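Long-range contact in serine protease inhibitor infestin (Triatoma infestans, PDB 2ERW), which inhibits the clotting protease factor XIIa through a Kazal-type domain, the part of a longer protein present here: residues D19-Y23 and G46-R50. Residues are numbered along the deposited sequence; the frame is centred on the assembly and turned at random.
Sequences DGKTY and GRCQR
A tight turn leads into the short strand T22-Y23, and the irregular, extended segment G46-R50 packs against the turn and T22, burying 239 Å² over both sides. D19, a p rotamer, closes an Asx turn, its OD1 accepting K21 N at 3.0 Å, while its OD2 takes a 2.6 Å hydrogen bond from Y23 OH. G20 sits at phi/psi 78/11, where a side chain would collide with the preceding carbonyl; its C atom lies 3.5 Å from C48 SG. K21 turns its CB away, but K21 O lies 3.4 Å from C48 SG. C48, an m rotamer pointing toward the turn, is disulfide-bonded to C16; this bond, one of three in the Kazal-type domain, ties the segment to the small antiparallel sheet of strands 15-17 and 22-23. T22, the closest residue in register (CA to R47 CA 5.2 Å), is also m: its OG1 accepts C48 N at 2.8 Å and is hydrogen-bonded to E54 as well. R47 (chi1-chi3 m, t, p) brings one guanidinium face over T22 CB, 3.5 Å from R47 NH2, and forms a salt bridge with E54. The CA-to-CB bond of Y23 points away from 46-50, and its side chain touches L29 and A32 of helix 26-35.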
ATOM      1  N   ASP A  19       2.142  -7.507   2.299  1.00 22.01           N
ATOM      2  CA  ASP A  19       3.267  -7.941   1.493  1.00 22.52           C
ATOM      3  C   ASP A  19       4.550  -7.206   1.836  1.00 22.53           C
ATOM      4  O   ASP A  19       5.596  -7.439   1.214  1.00 23.11           O
ATOM      5  CB  ASP A  19       2.948  -7.772   0.004  1.00 21.20           C
ATOM      6  CG  ASP A  19       2.583  -6.352  -0.368  1.00 22.26           C
ATOM      7  OD1 ASP A  19       2.487  -5.481   0.512  1.00 21.33           O
ATOM      8  OD2 ASP A  19       2.414  -6.121  -1.573  1.00 21.96           O
ATOM      9  N   GLY A  20       4.481  -6.320   2.819  1.00 22.06           N
ATOM     10  CA  GLY A  20       5.647  -5.546   3.180  1.00 22.81           C
ATOM     11  C   GLY A  20       5.918  -4.395   2.243  1.00 22.85           C
ATOM     12  O   GLY A  20       6.958  -3.771   2.338  1.00 23.76           O
ATOM     13  N   LYS A  21       4.964  -4.102   1.359  1.00 21.98           N
ATOM     14  CA  LYS A  21       5.106  -3.007   0.414  1.00 22.34           C
ATOM     15  C   LYS A  21       4.241  -1.858   0.858  1.00 21.82           C
ATOM     16  O   LYS A  21       3.114  -2.050   1.293  1.00 21.76           O
ATOM     17  CB  LYS A  21       4.655  -3.446  -0.970  1.00 22.78           C
ATOM     18  CG  LYS A  21       4.783  -2.404  -2.041  1.00 25.63           C
ATOM     19  CD  LYS A  21       4.554  -3.018  -3.404  1.00 27.01           C
ATOM     20  CE  LYS A  21       4.741  -2.003  -4.510  1.00 30.43           C
ATOM     21  NZ  LYS A  21       4.752  -2.624  -5.860  0.50 29.09           N
ATOM     22  N   THR A  22       4.766  -0.651   0.736  1.00 21.23           N
ATOM     23  CA  THR A  22       3.983   0.526   0.965  1.00 21.49           C
ATOM     24  C   THR A  22       3.136   0.807  -0.239  1.00 21.09           C
ATOM     25  O   THR A  22       3.558   0.693  -1.351  1.00 21.50           O
ATOM     26  CB  THR A  22       4.882   1.708   1.217  1.00 21.57           C
ATOM     27  OG1 THR A  22       5.650   1.430   2.393  1.00 21.76           O
ATOM     28  CG2 THR A  22       4.081   2.971   1.420  1.00 23.10           C
ATOM     29  N   TYR A  23       1.894   1.164   0.029  1.00 21.19           N
ATOM     30  CA  TYR A  23       1.002   1.616  -1.022  1.00 20.87           C
ATOM     31  C   TYR A  23       0.723   3.081  -0.827  1.00 20.84           C
ATOM     32  O   TYR A  23       0.637   3.566   0.303  1.00 21.65           O
ATOM     33  CB  TYR A  23      -0.273   0.772  -1.013  1.00 21.59           C
ATOM     34  CG  TYR A  23       0.077  -0.591  -1.479  1.00 20.49           C
ATOM     35  CD1 TYR A  23       0.072  -0.879  -2.827  1.00 21.27           C
ATOM     36  CD2 TYR A  23       0.511  -1.556  -0.604  1.00 20.79           C
ATOM     37  CE1 TYR A  23       0.457  -2.104  -3.293  1.00 21.35           C
ATOM     38  CE2 TYR A  23       0.917  -2.791  -1.049  1.00 20.67           C
ATOM     39  CZ  TYR A  23       0.868  -3.060  -2.403  1.00 21.03           C
ATOM     40  OH  TYR A  23       1.269  -4.257  -2.911  1.00 21.95           O
ATOM     41  N   GLY A  46       0.663   4.341   7.364  1.00 20.84           N
ATOM     42  CA  GLY A  46       2.013   4.837   7.166  1.00 21.17           C
ATOM     43  C   GLY A  46       2.801   3.899   6.302  1.00 22.05           C
ATOM     44  O   GLY A  46       2.363   2.809   5.964  1.00 22.12           O
ATOM     45  N   ARG A  47       4.001   4.326   5.948  1.00 21.79           N
ATOM     46  CA  ARG A  47       4.833   3.459   5.148  1.00 21.43           C
ATOM     47  C   ARG A  47       5.243   2.225   5.911  1.00 22.10           C
ATOM     48  O   ARG A  47       5.370   2.251   7.134  1.00 22.02           O
ATOM     49  CB  ARG A  47       6.112   4.178   4.734  1.00 22.03           C
ATOM     50  CG  ARG A  47       5.869   5.489   4.032  1.00 21.81           C
ATOM     51  CD  ARG A  47       7.120   5.905   3.258  1.00 21.07           C
ATOM     52  NE  ARG A  47       7.390   4.944   2.193  1.00 20.53           N
ATOM     53  CZ  ARG A  47       6.898   5.044   0.962  1.00 20.98           C
ATOM     54  NH1 ARG A  47       6.143   6.075   0.612  1.00 21.69           N
ATOM     55  NH2 ARG A  47       7.166   4.099   0.083  1.00 20.65           N
ATOM     56  N   CYS A  48       5.497   1.145   5.178  1.00 21.86           N
ATOM     57  CA  CYS A  48       6.120   0.014   5.807  1.00 22.35           C
ATOM     58  C   CYS A  48       7.436   0.452   6.379  1.00 22.96           C
ATOM     59  O   CYS A  48       8.071   1.367   5.881  1.00 22.18           O
ATOM     60  CB  CYS A  48       6.338  -1.100   4.820  1.00 22.72           C
ATOM     61  SG  CYS A  48       4.806  -1.754   4.191  1.00 22.96           S
ATOM     62  N   GLN A  49       7.825  -0.204   7.458  1.00 23.38           N
ATOM     63  CA  GLN A  49       9.056   0.136   8.129  1.00 24.53           C
ATOM     64  C   GLN A  49      10.202  -0.603   7.469  1.00 24.18           C
ATOM     65  O   GLN A  49      10.251  -1.831   7.441  1.00 24.67           O
ATOM     66  CB  GLN A  49       8.928  -0.177   9.623  1.00 25.63           C
ATOM     67  CG  GLN A  49       7.966   0.778  10.345  1.00 29.23           C
ATOM     68  CD  GLN A  49       8.519   2.191  10.579  1.00 33.89           C
ATOM     69  OE1 GLN A  49       7.827   3.191  10.339  1.00 37.01           O
ATOM     70  NE2 GLN A  49       9.751   2.277  11.063  1.00 35.88           N
ATOM     71  N   ARG A  50      11.135   0.167   6.913  1.00 23.18           N
ATOM     72  CA  ARG A  50      12.348  -0.374   6.359  1.00 23.13           C
ATOM     73  C   ARG A  50      13.380   0.721   6.452  1.00 22.08           C
ATOM     74  O   ARG A  50      13.387   1.676   5.680  1.00 20.80           O
ATOM     75  CB  ARG A  50      12.158  -0.850   4.920  1.00 23.94           C
ATOM     76  CG  ARG A  50      13.338  -1.648   4.394  0.75 26.86           C
ATOM     77  CD  ARG A  50      13.003  -2.234   3.033  0.75 31.49           C
ATOM     78  NE  ARG A  50      14.158  -2.860   2.399  0.75 34.91           N
ATOM     79  CZ  ARG A  50      14.455  -4.155   2.473  0.75 36.25           C
ATOM     80  NH1 ARG A  50      13.683  -4.990   3.159  0.75 38.28           N
ATOM     81  NH2 ARG A  50      15.531  -4.616   1.857  0.75 36.56           N
TER